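Local atomic coordinates of minor fimbrium anchoring subunit Mfa2 (Porphyromonas gingivalis, PDB entry 5NFI), a protein that fixes the minor Mfa1 fimbriae of this periodontal pathogen in the outer membrane and regulates their length, supporting filaments that mediate biofilm formation and adhesion. Residues Pro22-Arg27 and Gly109-Tyr114; Phe69-Ile74 and Gln92-Leu97; Asn138-Thr143 and Asn243-Asn248. One frame throughout, in Å; residues are numbered along the deposited sequence.

From the N terminus, the loop between strands 3-10 and 28-33 supplies residues 22-27, which wait 81 residues for 109-114 to close contact 1. Inside that excursion lies contact 2, in which 69-74, at the end of strand 64-72, meets 92-97 after a short detour of 17 residues. Contact 3 opens later, when 138-143 of the long strand 133-151 is joined, 99 residues on, by the loop 243-248, so it stands in series with the other two. The backbone of strand 113-122 pairs with strand 64-72 and with strand 133-151, and the three contacts therefore attach two loops and a smaller sheet to these successively paired strands.

Contact 1: residues Pro22-Arg27 and Gly109-Tyr114; sequences PAEVAR and GTTLWY
Trp-113, near the start of strand 113-122, presents its indole to the loop 22-27. The CB bond points toward the loop, with CG beside the backbone N and anti to the carbonyl carbon (chi1 -57°). Next comes the five-membered ring, which carries Val-25 CG2 almost centrally on one face: this methyl lies 3.5 Å from the centroid of that Trp-113 ring and only 3° off its normal, a textbook CH-pi contact. Val-25 achieves this with CG1 anti to its backbone N (chi1 179°), leaving CG2 to settle on the indole. Further out, Trp-113 CZ2 is 3.9 Å from Glu-24 CB, which approaches obliquely while the carboxylate leads away. At the tip, CH2 of Trp-113 meets CG of Pro-22 at 3.7 Å, again at a slant. Thr-111 OG1 lies in the ring plane at the indole edge, and also 3.7 Å from Glu-24 CB. Asn-73 ties the two backbones together, its ND2 giving hydrogen bonds to both Glu-24 O and Thr-111 O. The loop contains a type I beta turn from Pro-22 to Val-25, closed by a weak bond from Val-25 N to Pro-22 O. A beta turn between strands 3-10 and 28-33 thus sets the Pro-22 ring, the aliphatic start of Glu-24 and a Val-25 methyl along a sequence-distant tryptophan at the start of strand 113-122, in a family of the transthyretin clan.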
# COMPACT_ATOMS: atom_id res chain seq x y z
N PRO A 22 8.46 1.42 -13.69
CA PRO A 22 8.41 0.02 -13.26
C PRO A 22 7.64 -0.88 -14.19
O PRO A 22 6.49 -0.58 -14.52
CB PRO A 22 7.71 0.10 -11.90
CG PRO A 22 7.85 1.50 -11.46
CD PRO A 22 7.82 2.31 -12.71
N ALA A 23 8.26 -1.98 -14.62
CA ALA A 23 7.57 -2.99 -15.40
C ALA A 23 6.42 -3.62 -14.62
O ALA A 23 5.49 -4.17 -15.21
CB ALA A 23 8.54 -4.06 -15.83
N GLU A 24 6.49 -3.52 -13.29
CA GLU A 24 5.52 -4.12 -12.38
C GLU A 24 4.12 -3.64 -12.63
O GLU A 24 3.16 -4.32 -12.30
CB GLU A 24 5.90 -3.82 -10.92
CG GLU A 24 6.99 -4.69 -10.33
CD GLU A 24 8.37 -4.39 -10.91
OE1 GLU A 24 8.48 -3.49 -11.76
OE2 GLU A 24 9.34 -5.06 -10.49
N VAL A 25 4.00 -2.44 -13.21
CA VAL A 25 2.68 -1.88 -13.50
C VAL A 25 2.16 -2.41 -14.81
O VAL A 25 2.67 -2.04 -15.85
CB VAL A 25 2.72 -0.36 -13.53
CG1 VAL A 25 1.34 0.19 -13.85
CG2 VAL A 25 3.22 0.17 -12.19
N ALA A 26 1.15 -3.28 -14.76
CA ALA A 26 0.65 -3.96 -15.97
C ALA A 26 -0.70 -3.46 -16.46
O ALA A 26 -1.10 -3.74 -17.58
CB ALA A 26 0.56 -5.46 -15.75
N ARG A 27 -1.41 -2.72 -15.62
CA ARG A 27 -2.69 -2.19 -16.02
C ARG A 27 -3.01 -0.95 -15.22
O ARG A 27 -2.39 -0.69 -14.21
CB ARG A 27 -3.78 -3.25 -15.86
CG ARG A 27 -4.08 -3.63 -14.44
CD ARG A 27 -5.07 -4.79 -14.37
NE ARG A 27 -6.31 -4.53 -15.10
CZ ARG A 27 -7.29 -3.72 -14.69
NH1 ARG A 27 -7.18 -3.03 -13.56
NH2 ARG A 27 -8.37 -3.58 -15.43
N GLY A 109 3.10 -11.41 -4.18
CA GLY A 109 3.46 -11.43 -5.58
C GLY A 109 2.68 -10.42 -6.41
O GLY A 109 2.76 -10.45 -7.63
N THR A 110 1.93 -9.54 -5.76
CA THR A 110 1.25 -8.46 -6.45
C THR A 110 1.76 -7.09 -6.03
O THR A 110 2.12 -6.87 -4.89
CB THR A 110 -0.27 -8.48 -6.20
OG1 THR A 110 -0.57 -7.78 -4.99
CG2 THR A 110 -0.79 -9.91 -6.13
N THR A 111 1.77 -6.15 -6.96
CA THR A 111 2.09 -4.77 -6.63
C THR A 111 0.84 -3.93 -6.80
O THR A 111 0.01 -4.24 -7.65
CB THR A 111 3.19 -4.23 -7.53
OG1 THR A 111 2.99 -4.70 -8.87
CG2 THR A 111 4.53 -4.72 -7.02
N LEU A 112 0.69 -2.91 -5.97
CA LEU A 112 -0.42 -2.00 -6.12
C LEU A 112 0.11 -0.60 -6.12
O LEU A 112 0.92 -0.25 -5.25
CB LEU A 112 -1.44 -2.18 -5.01
CG LEU A 112 -2.65 -1.24 -5.14
CD1 LEU A 112 -3.58 -1.76 -6.20
CD2 LEU A 112 -3.37 -1.08 -3.80
N TRP A 113 -0.34 0.22 -7.06
CA TRP A 113 0.29 1.53 -7.24
C TRP A 113 -0.69 2.69 -7.27
O TRP A 113 -1.78 2.55 -7.81
CB TRP A 113 1.10 1.55 -8.52
CG TRP A 113 2.15 0.50 -8.61
CD1 TRP A 113 1.97 -0.83 -8.88
CD2 TRP A 113 3.56 0.69 -8.46
NE1 TRP A 113 3.18 -1.47 -8.89
CE2 TRP A 113 4.17 -0.56 -8.64
CE3 TRP A 113 4.36 1.80 -8.17
CZ2 TRP A 113 5.54 -0.73 -8.56
CZ3 TRP A 113 5.71 1.63 -8.10
CH2 TRP A 113 6.30 0.38 -8.28
N TYR A 114 -0.30 3.83 -6.72
CA TYR A 114 -1.13 5.02 -6.82
C TYR A 114 -0.37 6.27 -7.29
O TYR A 114 0.79 6.48 -6.98
CB TYR A 114 -1.80 5.33 -5.48
CG TYR A 114 -2.61 6.59 -5.59
CD1 TYR A 114 -3.78 6.62 -6.35
CD2 TYR A 114 -2.18 7.76 -5.00
CE1 TYR A 114 -4.52 7.78 -6.49
CE2 TYR A 114 -2.91 8.93 -5.14
CZ TYR A 114 -4.07 8.93 -5.89
OH TYR A 114 -4.80 10.08 -6.02

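Contact 2: residues Phe69-Ile74 and Gln92-Leu97; sequences FAWGNI and QVLMRL
Two residues adjacent in sequence, Leu-94 and Met-95, place their side chains over the same face of one indole, that of Trp-71, although neighbours in a regular strand would point to opposite sides. A classic beta bulge explains it: both residues stand opposite Tyr-170 of strand 169-171, so the extra residue turns a second side chain inward. The contact is side-chain packing between strand 93-100, part of a small antiparallel sheet, and the end of strand 64-72, with no hydrogen bond between the segments. The CA atoms of Trp-71 and Leu-94 are 10.3 Å apart, a spacing bridged by side chains alone.

Trp-71 has CG anti to its carbonyl carbon, and a chi2 of 92° turns one ring face to Leu-94 and Met-95. Leu-94 comes to it tip to tip, with CG anti to the backbone N (chi1 174°), so that CD2 lies over the five-membered ring of Trp-71, 3.7 Å from its centroid, in a CH-pi contact. The selenium of Met-95, a selenomethionine, takes the six-membered ring of Trp-71; SE is 4.6 Å from that centroid, a Met-aromatic contact over the face. Ile-74 fills in alongside, its CD1 reaching within 4.3 Å of Leu-94 CD2 and its CG1 within 4.5 Å of Met-95 SE. Tyr-114, on the adjacent strand 113-122, meets the indole ring to ring. The one polar atom of the buried ring is also provided for, since Trp-71 NE1 hydrogen-bonds to Phe-172 O.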
# COMPACT_ATOMS: atom_id res chain seq x y z
N PHE A 69 -6.50 10.80 -10.77
CA PHE A 69 -6.07 9.78 -9.82
C PHE A 69 -5.77 8.50 -10.59
O PHE A 69 -6.55 8.09 -11.46
CB PHE A 69 -7.15 9.54 -8.76
CG PHE A 69 -7.55 10.79 -8.00
CD1 PHE A 69 -6.62 11.77 -7.69
CD2 PHE A 69 -8.86 10.98 -7.61
CE1 PHE A 69 -6.98 12.91 -7.01
CE2 PHE A 69 -9.23 12.12 -6.92
CZ PHE A 69 -8.28 13.09 -6.63
N ALA A 70 -4.65 7.86 -10.31
CA ALA A 70 -4.29 6.69 -11.10
C ALA A 70 -3.96 5.48 -10.23
O ALA A 70 -3.22 5.56 -9.24
CB ALA A 70 -3.13 7.01 -12.03
N TRP A 71 -4.49 4.34 -10.64
CA TRP A 71 -4.29 3.12 -9.89
C TRP A 71 -3.68 2.05 -10.76
O TRP A 71 -4.16 1.80 -11.87
CB TRP A 71 -5.60 2.64 -9.31
CG TRP A 71 -6.13 3.53 -8.23
CD1 TRP A 71 -6.99 4.58 -8.38
CD2 TRP A 71 -5.83 3.46 -6.83
NE1 TRP A 71 -7.25 5.16 -7.16
CE2 TRP A 71 -6.55 4.49 -6.19
CE3 TRP A 71 -5.02 2.61 -6.06
CZ2 TRP A 71 -6.49 4.69 -4.81
CZ3 TRP A 71 -4.96 2.82 -4.68
CH2 TRP A 71 -5.69 3.85 -4.08
N GLY A 72 -2.62 1.44 -10.26
CA GLY A 72 -1.90 0.43 -11.01
C GLY A 72 -2.11 -0.93 -10.42
O GLY A 72 -1.97 -1.12 -9.21
N ASN A 73 -2.46 -1.86 -11.30
CA ASN A 73 -2.70 -3.26 -10.97
C ASN A 73 -3.90 -3.49 -10.05
O ASN A 73 -3.84 -4.31 -9.15
CB ASN A 73 -1.46 -3.88 -10.36
CG ASN A 73 -0.25 -3.73 -11.23
OD1 ASN A 73 -0.38 -3.65 -12.47
ND2 ASN A 73 0.92 -3.68 -10.62
N ILE A 74 -4.98 -2.77 -10.28
CA ILE A 74 -6.24 -3.13 -9.66
C ILE A 74 -6.68 -4.50 -10.18
O ILE A 74 -6.74 -4.74 -11.38
CB ILE A 74 -7.32 -2.09 -9.94
CG1 ILE A 74 -7.11 -0.88 -9.03
CG2 ILE A 74 -8.69 -2.69 -9.73
CD1 ILE A 74 -8.16 0.19 -9.22
N GLN A 92 -15.01 9.08 -1.87
CA GLN A 92 -15.76 7.85 -1.69
C GLN A 92 -14.82 6.66 -1.81
O GLN A 92 -13.75 6.75 -2.40
CB GLN A 92 -16.89 7.75 -2.70
CG GLN A 92 -18.08 8.65 -2.39
CD GLN A 92 -19.12 8.65 -3.50
OE1 GLN A 92 -19.13 9.53 -4.36
NE2 GLN A 92 -20.00 7.65 -3.49
N VAL A 93 -15.23 5.52 -1.25
CA VAL A 93 -14.35 4.37 -1.27
C VAL A 93 -14.35 3.68 -2.63
O VAL A 93 -15.35 3.14 -3.08
CB VAL A 93 -14.73 3.34 -0.19
CG1 VAL A 93 -13.74 2.18 -0.19
CG2 VAL A 93 -14.78 4.02 1.18
N LEU A 94 -13.20 3.69 -3.27
CA LEU A 94 -13.04 2.98 -4.53
C LEU A 94 -12.99 1.46 -4.36
O LEU A 94 -13.52 0.70 -5.18
CB LEU A 94 -11.78 3.47 -5.22
CG LEU A 94 -11.37 2.73 -6.49
CD1 LEU A 94 -12.53 2.70 -7.49
CD2 LEU A 94 -10.14 3.39 -7.08
N MSE A 95 -12.40 1.02 -3.25
CA MSE A 95 -11.71 -0.26 -3.21
C MSE A 95 -11.65 -0.85 -1.81
O MSE A 95 -11.30 -0.14 -0.87
CB MSE A 95 -10.29 -0.04 -3.70
CG MSE A 95 -9.59 -1.12 -4.43
SE MSE A 95 -7.79 -0.37 -4.65
CE MSE A 95 -7.02 -0.89 -2.93
N ARG A 96 -11.95 -2.14 -1.68
CA ARG A 96 -11.68 -2.84 -0.43
C ARG A 96 -10.97 -4.15 -0.71
O ARG A 96 -11.41 -4.92 -1.54
CB ARG A 96 -12.97 -3.10 0.34
CG ARG A 96 -13.54 -1.87 0.97
CD ARG A 96 -14.78 -2.17 1.76
NE ARG A 96 -15.56 -0.96 2.00
CZ ARG A 96 -15.20 0.02 2.82
NH1 ARG A 96 -14.06 -0.05 3.48
NH2 ARG A 96 -15.98 1.08 2.98
N LEU A 97 -9.88 -4.42 0.01
CA LEU A 97 -9.20 -5.70 -0.17
C LEU A 97 -10.15 -6.84 0.17
O LEU A 97 -10.84 -6.80 1.19
CB LEU A 97 -7.94 -5.78 0.68
CG LEU A 97 -7.13 -7.06 0.47
CD1 LEU A 97 -6.81 -7.26 -1.00
CD2 LEU A 97 -5.83 -7.02 1.28

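Contact 3: residues Asn138-Thr143 and Asn243-Asn248; sequences NLREYT and NLRCIN
Arg-140 leaves strand 133-151 with CG anti to its backbone N (chi1 172°) and bends at chi2 (72°), which delivers its guanidinium to the loop 243-248, while Asn-248, with CG anti to its carbonyl carbon (chi1 -65°), reaches back tip to tip. Arg-140 NH1 donates to Asn-248 OD1 over 2.5 Å, meeting a lone pair in the carbonyl plane. NH2 of Arg-140 bonds Ile-247 O at 2.9 Å, with that oxygen in the guanidinium plane, and adds a weak bond to Leu-244 O at 2.7 Å. Arg-245 O lies over one guanidinium face without a hydrogen bond. The amide of Asn-248 works the opposite way: its ND2 gives hydrogen bonds to Thr-143 O at 3.0 Å and to Glu-141 O at 3.2 Å, and its plane stacks on the Glu-141 carboxylate. That carboxylate is paired with Arg-145 in a salt bridge. Within the loop, Asn-243 OD1 accepts from Arg-245 N in an Asx turn, and a disulfide joins Cys-246 to Cys-15. An arginine gathering loop carbonyls and an asparagine bridging backbone oxygens thus dock the lead-in to strand 249-258 on strand 133-151, its parallel partner in this fimbrillin-superfamily beta fold.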
# COMPACT_ATOMS: atom_id res chain seq x y z
N ASN A 138 3.27 10.55 -10.65
CA ASN A 138 4.24 9.69 -9.97
C ASN A 138 3.57 8.53 -9.23
O ASN A 138 2.88 8.71 -8.23
CB ASN A 138 5.08 10.52 -8.99
CG ASN A 138 6.23 9.72 -8.35
OD1 ASN A 138 6.30 8.49 -8.47
ND2 ASN A 138 7.12 10.42 -7.68
N LEU A 139 3.79 7.32 -9.74
CA LEU A 139 3.22 6.14 -9.14
C LEU A 139 4.09 5.72 -7.98
O LEU A 139 5.29 5.47 -8.15
CB LEU A 139 3.10 5.00 -10.15
CG LEU A 139 2.07 5.18 -11.27
CD1 LEU A 139 2.46 4.36 -12.48
CD2 LEU A 139 0.69 4.78 -10.79
N ARG A 140 3.47 5.69 -6.80
CA ARG A 140 4.07 5.20 -5.58
C ARG A 140 3.49 3.84 -5.26
O ARG A 140 2.27 3.64 -5.33
CB ARG A 140 3.80 6.17 -4.43
CG ARG A 140 4.21 5.66 -3.05
CD ARG A 140 5.73 5.61 -2.83
NE ARG A 140 5.99 5.07 -1.50
CZ ARG A 140 6.77 4.02 -1.24
NH1 ARG A 140 7.43 3.42 -2.22
NH2 ARG A 140 6.91 3.58 -0.00
N GLU A 141 4.35 2.89 -4.91
CA GLU A 141 3.89 1.55 -4.55
C GLU A 141 3.29 1.57 -3.15
O GLU A 141 3.88 2.13 -2.23
CB GLU A 141 5.02 0.53 -4.62
CG GLU A 141 4.50 -0.87 -4.37
CD GLU A 141 5.58 -1.93 -4.38
OE1 GLU A 141 6.75 -1.56 -4.68
OE2 GLU A 141 5.24 -3.11 -4.12
N TYR A 142 2.13 0.93 -3.02
CA TYR A 142 1.36 0.87 -1.78
C TYR A 142 1.48 -0.49 -1.09
O TYR A 142 1.28 -0.59 0.11
CB TYR A 142 -0.12 1.15 -2.04
CG TYR A 142 -0.55 2.59 -1.95
CD1 TYR A 142 0.37 3.63 -2.08
CD2 TYR A 142 -1.88 2.91 -1.73
CE1 TYR A 142 -0.04 4.95 -1.98
CE2 TYR A 142 -2.29 4.22 -1.63
CZ TYR A 142 -1.37 5.23 -1.76
OH TYR A 142 -1.80 6.53 -1.66
N THR A 143 1.76 -1.54 -1.88
CA THR A 143 2.08 -2.84 -1.30
C THR A 143 3.43 -2.79 -0.56
O THR A 143 4.35 -2.04 -0.92
CB THR A 143 2.14 -3.96 -2.35
OG1 THR A 143 2.58 -3.42 -3.60
CG2 THR A 143 0.80 -4.67 -2.51
N ASN A 243 12.49 5.09 6.22
CA ASN A 243 11.54 6.03 5.66
C ASN A 243 10.47 5.31 4.85
O ASN A 243 10.74 4.84 3.74
CB ASN A 243 12.29 7.05 4.80
CG ASN A 243 11.39 8.14 4.26
OD1 ASN A 243 10.18 8.16 4.52
ND2 ASN A 243 11.98 9.06 3.52
N LEU A 244 9.27 5.23 5.41
CA LEU A 244 8.15 4.51 4.79
C LEU A 244 7.77 5.07 3.42
O LEU A 244 7.15 4.38 2.62
CB LEU A 244 6.92 4.57 5.68
CG LEU A 244 7.03 3.99 7.07
CD1 LEU A 244 5.71 4.19 7.79
CD2 LEU A 244 7.37 2.53 6.96
N ARG A 245 8.13 6.32 3.15
CA ARG A 245 7.71 6.95 1.92
C ARG A 245 8.69 6.68 0.79
O ARG A 245 8.48 7.13 -0.33
CB ARG A 245 7.51 8.46 2.11
CG ARG A 245 6.78 8.84 3.42
CD ARG A 245 5.57 7.91 3.75
NE ARG A 245 4.84 7.43 2.57
CZ ARG A 245 3.97 6.43 2.59
NH1 ARG A 245 3.73 5.77 3.72
NH2 ARG A 245 3.35 6.06 1.47
N CYS A 246 9.73 5.89 1.05
CA CYS A 246 10.71 5.55 0.01
C CYS A 246 10.95 4.06 -0.08
O CYS A 246 11.56 3.58 -1.03
CB CYS A 246 12.04 6.25 0.27
SG CYS A 246 11.95 8.04 0.35
N ILE A 247 10.46 3.31 0.92
CA ILE A 247 10.79 1.90 1.02
C ILE A 247 9.54 1.02 1.04
O ILE A 247 8.46 1.50 1.38
CB ILE A 247 11.65 1.64 2.28
CG1 ILE A 247 12.44 0.35 2.14
CG2 ILE A 247 10.80 1.63 3.54
CD1 ILE A 247 13.48 0.41 1.04
N ASN A 248 9.67 -0.25 0.66
CA ASN A 248 8.51 -1.17 0.61
C ASN A 248 8.83 -2.60 1.02
O ASN A 248 8.02 -3.51 0.82
CB ASN A 248 7.90 -1.17 -0.80
CG ASN A 248 7.31 0.16 -1.18
OD1 ASN A 248 7.97 1.01 -1.79
ND2 ASN A 248 6.07 0.37 -0.80